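Local coordinates for exoenzyme S synthesis protein C (Pseudomonas aeruginosa, PDB 3KXY) that acts as an anti-antiactivator of type III secretion, binding the antiactivator ExsD and so releasing ExsA-driven transcription, at residues K6-R17 with L106-L115. The protein carries 2 engineered substitutions. Residues are numbered along the deposited sequence; the frame is centred on the assembly and turned at random.
Sequences KVNRLLAEFAGR and LTLECFEATL
Leu108, Leu10 and Phe14 bury the largest areas of any residues where helix 6-17 meets the start of helix 108-128, the segment axes crossing at -66° and 10.5 Å apart. Leu108 projects as a knob among Leu10, Glu13, Phe14 and Arg17, its two methyls parting: CD1 meets Phe14 CB at 4.0 Å, whereas CD2 lies against the carboxylate end of Glu13 and Arg17 CD. Leu10, with CG anti to its amide nitrogen, reaches across with both branches. Its CD1 packs on the Thr107-Leu108 backbone and Leu106 CD1, and its CD2 stands over the Phe111 ring, 4.1 Å from the centroid, a CH-pi contact. Phe111 in turn points its CE2 corner at the centre of the Phe14 face; centroids 5.1 Å apart and planes at 83° define a T-shaped pair. Phe14 fills the hole between Leu108, Phe111, Glu112 and Leu115, with Glu112 OE2 at its ring edge. That carboxylate also takes Arg17 NH1 at 2.8 Å from OE2, a salt bridge whose N-H...O angle of 133° makes the hydrogen bond weak. Phe111 continues onto Leu52 of the sheet, while an aromatic side chain of another protein's chain meets Phe14, consistent with the partner-binding role of CesT-family chaperones. Apolar and aromatic packing therefore joins the two helices, and the Arg17-Glu112 ion pair probably adds electrostatic attraction at its border.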
ATOM      1  N   LYS J   6      13.697 -12.544  14.729  1.00 82.44           N
ATOM      2  CA  LYS J   6      13.030 -13.520  13.878  1.00 79.91           C
ATOM      3  C   LYS J   6      13.280 -13.171  12.414  1.00 71.23           C
ATOM      4  O   LYS J   6      13.503 -14.054  11.584  1.00 66.61           O
ATOM      5  CB  LYS J   6      11.530 -13.552  14.177  1.00 88.40           C
ATOM      6  CG  LYS J   6      10.829 -14.855  13.807  1.00 96.13           C
ATOM      7  CD  LYS J   6      10.690 -15.025  12.301  1.00 99.90           C
ATOM      8  CE  LYS J   6       9.999 -16.336  11.955  1.00102.50           C
ATOM      9  NZ  LYS J   6       9.884 -16.537  10.483  1.00100.51           N
ATOM     10  N   VAL J   7      13.251 -11.878  12.107  1.00 68.17           N
ATOM     11  CA  VAL J   7      13.503 -11.407  10.748  1.00 67.24           C
ATOM     12  C   VAL J   7      14.995 -11.437  10.424  1.00 69.14           C
ATOM     13  O   VAL J   7      15.391 -11.786   9.312  1.00 72.47           O
ATOM     14  CB  VAL J   7      12.949  -9.985  10.525  1.00 63.40           C
ATOM     15  CG1 VAL J   7      13.304  -9.483   9.135  1.00 58.14           C
ATOM     16  CG2 VAL J   7      11.442  -9.969  10.725  1.00 65.81           C
ATOM     17  N   ASN J   8      15.819 -11.070  11.399  1.00 66.95           N
ATOM     18  CA  ASN J   8      17.266 -11.149  11.241  1.00 68.57           C
ATOM     19  C   ASN J   8      17.706 -12.568  10.908  1.00 72.24           C
ATOM     20  O   ASN J   8      18.703 -12.775  10.218  1.00 73.81           O
ATOM     21  CB  ASN J   8      17.976 -10.663  12.507  1.00 70.36           C
ATOM     22  CG  ASN J   8      17.977  -9.154  12.632  1.00 69.50           C
ATOM     23  OD1 ASN J   8      17.926  -8.436  11.633  1.00 68.84           O
ATOM     24  ND2 ASN J   8      18.044  -8.661  13.864  1.00 71.73           N
ATOM     25  N   ARG J   9      16.953 -13.542  11.408  1.00 77.59           N
ATOM     26  CA  ARG J   9      17.222 -14.949  11.137  1.00 77.35           C
ATOM     27  C   ARG J   9      16.911 -15.266   9.681  1.00 74.02           C
ATOM     28  O   ARG J   9      17.608 -16.049   9.039  1.00 74.11           O
ATOM     29  CB  ARG J   9      16.377 -15.832  12.059  1.00 78.77           C
ATOM     30  CG  ARG J   9      16.699 -17.315  11.986  1.00 81.56           C
ATOM     31  CD  ARG J   9      18.173 -17.569  12.256  1.00 87.74           C
ATOM     32  NE  ARG J   9      18.436 -18.952  12.645  1.00 88.60           N
ATOM     33  CZ  ARG J   9      18.426 -19.980  11.804  1.00 85.26           C
ATOM     34  NH1 ARG J   9      18.153 -19.788  10.521  1.00 82.35           N
ATOM     35  NH2 ARG J   9      18.682 -21.203  12.249  1.00 85.06           N
ATOM     36  N   LEU J  10      15.855 -14.644   9.169  1.00 71.83           N
ATOM     37  CA  LEU J  10      15.433 -14.848   7.791  1.00 70.45           C
ATOM     38  C   LEU J  10      16.398 -14.171   6.822  1.00 68.51           C
ATOM     39  O   LEU J  10      16.694 -14.705   5.753  1.00 71.03           O
ATOM     40  CB  LEU J  10      14.009 -14.319   7.591  1.00 69.10           C
ATOM     41  CG  LEU J  10      13.344 -14.518   6.226  1.00 67.94           C
ATOM     42  CD1 LEU J  10      11.831 -14.477   6.365  1.00 69.98           C
ATOM     43  CD2 LEU J  10      13.819 -13.480   5.222  1.00 66.53           C
ATOM     44  N   LEU J  11      16.888 -12.995   7.201  1.00 60.98           N
ATOM     45  CA  LEU J  11      17.813 -12.249   6.358  1.00 53.02           C
ATOM     46  C   LEU J  11      19.202 -12.885   6.339  1.00 52.32           C
ATOM     47  O   LEU J  11      19.950 -12.734   5.375  1.00 53.96           O
ATOM     48  CB  LEU J  11      17.895 -10.790   6.811  1.00 52.61           C
ATOM     49  CG  LEU J  11      16.618  -9.970   6.616  1.00 53.40           C
ATOM     50  CD1 LEU J  11      16.731  -8.613   7.295  1.00 57.14           C
ATOM     51  CD2 LEU J  11      16.301  -9.810   5.135  1.00 46.41           C
ATOM     52  N   ALA J  12      19.541 -13.598   7.409  1.00 47.75           N
ATOM     53  CA  ALA J  12      20.815 -14.303   7.477  1.00 44.00           C
ATOM     54  C   ALA J  12      20.803 -15.504   6.538  1.00 53.62           C
ATOM     55  O   ALA J  12      21.785 -15.772   5.844  1.00 56.18           O
ATOM     56  CB  ALA J  12      21.108 -14.745   8.901  1.00 34.32           C
ATOM     57  N   GLU J  13      19.685 -16.223   6.524  1.00 54.08           N
ATOM     58  CA  GLU J  13      19.526 -17.375   5.646  1.00 57.18           C
ATOM     59  C   GLU J  13      19.448 -16.930   4.188  1.00 56.20           C
ATOM     60  O   GLU J  13      20.006 -17.579   3.303  1.00 54.95           O
ATOM     61  CB  GLU J  13      18.278 -18.174   6.023  1.00 59.46           C
ATOM     62  CG  GLU J  13      18.075 -19.431   5.193  1.00 63.32           C
ATOM     63  CD  GLU J  13      16.866 -20.228   5.629  1.00 72.51           C
ATOM     64  OE1 GLU J  13      16.164 -19.780   6.561  1.00 82.92           O
ATOM     65  OE2 GLU J  13      16.614 -21.301   5.042  1.00 69.71           O
ATOM     66  N   PHE J  14      18.756 -15.821   3.949  1.00 55.74           N
ATOM     67  CA  PHE J  14      18.644 -15.255   2.611  1.00 55.88           C
ATOM     68  C   PHE J  14      20.011 -14.840   2.082  1.00 59.86           C
ATOM     69  O   PHE J  14      20.317 -15.033   0.907  1.00 62.72           O
ATOM     70  CB  PHE J  14      17.703 -14.050   2.621  1.00 51.89           C
ATOM     71  CG  PHE J  14      17.683 -13.283   1.328  1.00 51.68           C
ATOM     72  CD1 PHE J  14      17.107 -13.825   0.193  1.00 53.63           C
ATOM     73  CD2 PHE J  14      18.230 -12.013   1.253  1.00 55.40           C
ATOM     74  CE1 PHE J  14      17.083 -13.120  -0.995  1.00 56.10           C
ATOM     75  CE2 PHE J  14      18.208 -11.301   0.066  1.00 55.57           C
ATOM     76  CZ  PHE J  14      17.634 -11.856  -1.059  1.00 52.07           C
ATOM     77  N   ALA J  15      20.827 -14.263   2.958  1.00 56.17           N
ATOM     78  CA  ALA J  15      22.173 -13.855   2.588  1.00 54.95           C
ATOM     79  C   ALA J  15      22.993 -15.065   2.158  1.00 56.95           C
ATOM     80  O   ALA J  15      23.632 -15.054   1.107  1.00 65.23           O
ATOM     81  CB  ALA J  15      22.847 -13.144   3.747  1.00 57.38           C
ATOM     82  N   GLY J  16      22.968 -16.109   2.977  1.00 49.08           N
ATOM     83  CA  GLY J  16      23.702 -17.323   2.679  1.00 54.06           C
ATOM     84  C   GLY J  16      23.366 -17.896   1.316  1.00 60.08           C
ATOM     85  O   GLY J  16      24.202 -18.535   0.677  1.00 65.20           O
ATOM     86  N   ARG J  17      22.139 -17.663   0.864  1.00 56.71           N
ATOM     87  CA  ARG J  17      21.683 -18.211  -0.407  1.00 58.59           C
ATOM     88  C   ARG J  17      22.227 -17.439  -1.603  1.00 60.46           C
ATOM     89  O   ARG J  17      22.576 -18.032  -2.624  1.00 62.31           O
ATOM     90  CB  ARG J  17      20.154 -18.235  -0.472  1.00 56.86           C
ATOM     91  CG  ARG J  17      19.491 -18.993   0.662  1.00 60.55           C
ATOM     92  CD  ARG J  17      18.049 -19.315   0.322  1.00 60.29           C
ATOM     93  NE  ARG J  17      17.970 -20.346  -0.707  1.00 66.47           N
ATOM     94  CZ  ARG J  17      16.889 -20.592  -1.436  1.00 66.85           C
ATOM     95  NH1 ARG J  17      15.790 -19.873  -1.258  1.00 68.06           N
ATOM     96  NH2 ARG J  17      16.908 -21.553  -2.349  1.00 69.23           N
ATOM     97  N   LEU J 106       5.223 -14.178   6.883  1.00 83.59           N
ATOM     98  CA  LEU J 106       6.632 -13.882   6.643  1.00 78.10           C
ATOM     99  C   LEU J 106       7.510 -15.125   6.750  1.00 79.13           C
ATOM    100  O   LEU J 106       7.891 -15.540   7.845  1.00 83.94           O
ATOM    101  CB  LEU J 106       7.131 -12.806   7.611  1.00 72.32           C
ATOM    102  CG  LEU J 106       8.612 -12.444   7.491  1.00 67.30           C
ATOM    103  CD1 LEU J 106       8.931 -11.966   6.084  1.00 66.88           C
ATOM    104  CD2 LEU J 106       8.999 -11.392   8.518  1.00 67.46           C
ATOM    105  N   THR J 107       7.824 -15.715   5.604  1.00 72.55           N
ATOM    106  CA  THR J 107       8.741 -16.843   5.549  1.00 70.32           C
ATOM    107  C   THR J 107       9.831 -16.534   4.533  1.00 68.46           C
ATOM    108  O   THR J 107       9.753 -15.532   3.822  1.00 69.99           O
ATOM    109  CB  THR J 107       8.022 -18.144   5.143  1.00 74.72           C
ATOM    110  OG1 THR J 107       7.510 -18.020   3.811  1.00 72.27           O
ATOM    111  CG2 THR J 107       6.875 -18.439   6.097  1.00 77.49           C
ATOM    112  N   LEU J 108      10.850 -17.384   4.470  1.00 65.89           N
ATOM    113  CA  LEU J 108      11.912 -17.203   3.489  1.00 63.80           C
ATOM    114  C   LEU J 108      11.346 -17.278   2.076  1.00 63.72           C
ATOM    115  O   LEU J 108      11.591 -16.396   1.253  1.00 62.96           O
ATOM    116  CB  LEU J 108      13.009 -18.253   3.673  1.00 62.85           C
ATOM    117  CG  LEU J 108      14.128 -18.241   2.630  1.00 59.42           C
ATOM    118  CD1 LEU J 108      14.812 -16.881   2.578  1.00 55.94           C
ATOM    119  CD2 LEU J 108      15.135 -19.340   2.918  1.00 62.33           C
ATOM    120  N   GLU J 109      10.584 -18.334   1.809  1.00 66.47           N
ATOM    121  CA  GLU J 109       9.990 -18.547   0.493  1.00 69.81           C
ATOM    122  C   GLU J 109       9.149 -17.354   0.055  1.00 68.66           C
ATOM    123  O   GLU J 109       9.226 -16.912  -1.091  1.00 66.88           O
ATOM    124  CB  GLU J 109       9.134 -19.814   0.498  1.00 77.14           C
ATOM    125  CG  GLU J 109       8.394 -20.074  -0.803  1.00 83.63           C
ATOM    126  CD  GLU J 109       7.562 -21.340  -0.750  1.00 93.09           C
ATOM    127  OE1 GLU J 109       7.625 -22.049   0.275  1.00 97.83           O
ATOM    128  OE2 GLU J 109       6.847 -21.625  -1.733  1.00 94.77           O
ATOM    129  N   CYS J 110       8.347 -16.837   0.979  1.00 70.92           N
ATOM    130  CA  CYS J 110       7.469 -15.711   0.692  1.00 68.73           C
ATOM    131  C   CYS J 110       8.263 -14.421   0.487  1.00 69.77           C
ATOM    132  O   CYS J 110       7.920 -13.600  -0.364  1.00 67.96           O
ATOM    133  CB  CYS J 110       6.450 -15.537   1.821  1.00 63.53           C
ATOM    134  SG  CYS J 110       5.253 -14.215   1.551  1.00 92.96           S
ATOM    135  N   PHE J 111       9.327 -14.251   1.268  1.00 70.07           N
ATOM    136  CA  PHE J 111      10.172 -13.066   1.173  1.00 70.48           C
ATOM    137  C   PHE J 111      10.874 -12.977  -0.178  1.00 69.69           C
ATOM    138  O   PHE J 111      10.902 -11.917  -0.806  1.00 64.93           O
ATOM    139  CB  PHE J 111      11.210 -13.048   2.297  1.00 71.80           C
ATOM    140  CG  PHE J 111      12.247 -11.970   2.148  1.00 69.16           C
ATOM    141  CD1 PHE J 111      11.966 -10.665   2.513  1.00 66.51           C
ATOM    142  CD2 PHE J 111      13.504 -12.262   1.644  1.00 68.52           C
ATOM    143  CE1 PHE J 111      12.916  -9.672   2.375  1.00 67.21           C
ATOM    144  CE2 PHE J 111      14.460 -11.272   1.505  1.00 65.47           C
ATOM    145  CZ  PHE J 111      14.165  -9.977   1.870  1.00 64.99           C
ATOM    146  N   GLU J 112      11.445 -14.093  -0.618  1.00 71.14           N
ATOM    147  CA  GLU J 112      12.143 -14.139  -1.897  1.00 66.81           C
ATOM    148  C   GLU J 112      11.175 -13.943  -3.058  1.00 62.24           C
ATOM    149  O   GLU J 112      11.498 -13.274  -4.040  1.00 62.30           O
ATOM    150  CB  GLU J 112      12.903 -15.458  -2.055  1.00 65.64           C
ATOM    151  CG  GLU J 112      14.090 -15.609  -1.114  1.00 68.23           C
ATOM    152  CD  GLU J 112      14.928 -16.835  -1.424  1.00 75.47           C
ATOM    153  OE1 GLU J 112      14.601 -17.548  -2.396  1.00 83.11           O
ATOM    154  OE2 GLU J 112      15.913 -17.086  -0.698  1.00 73.92           O
ATOM    155  N   ALA J 113       9.987 -14.525  -2.940  1.00 58.66           N
ATOM    156  CA  ALA J 113       8.975 -14.420  -3.984  1.00 55.78           C
ATOM    157  C   ALA J 113       8.474 -12.985  -4.124  1.00 61.84           C
ATOM    158  O   ALA J 113       8.316 -12.479  -5.236  1.00 64.65           O
ATOM    159  CB  ALA J 113       7.819 -15.360  -3.696  1.00 48.76           C
ATOM    160  N   THR J 114       8.227 -12.339  -2.988  1.00 59.43           N
ATOM    161  CA  THR J 114       7.743 -10.965  -2.971  1.00 59.11           C
ATOM    162  C   THR J 114       8.803 -10.004  -3.500  1.00 64.49           C
ATOM    163  O   THR J 114       8.485  -9.017  -4.167  1.00 67.22           O
ATOM    164  CB  THR J 114       7.331 -10.538  -1.551  1.00 57.95           C
ATOM    165  OG1 THR J 114       6.306 -11.413  -1.066  1.00 58.26           O
ATOM    166  CG2 THR J 114       6.816  -9.108  -1.548  1.00 57.31           C
ATOM    167  N   LEU J 115      10.063 -10.297  -3.199  1.00 63.16           N
ATOM    168  CA  LEU J 115      11.169  -9.467  -3.656  1.00 59.37           C
ATOM    169  C   LEU J 115      11.380  -9.619  -5.160  1.00 54.24           C
ATOM    170  O   LEU J 115      11.557  -8.630  -5.873  1.00 53.47           O
ATOM    171  CB  LEU J 115      12.449  -9.818  -2.899  1.00 58.47           C
ATOM    172  CG  LEU J 115      13.684  -8.972  -3.213  1.00 59.07           C
ATOM    173  CD1 LEU J 115      13.418  -7.505  -2.912  1.00 62.21           C
ATOM    174  CD2 LEU J 115      14.889  -9.475  -2.433  1.00 55.43           C
TER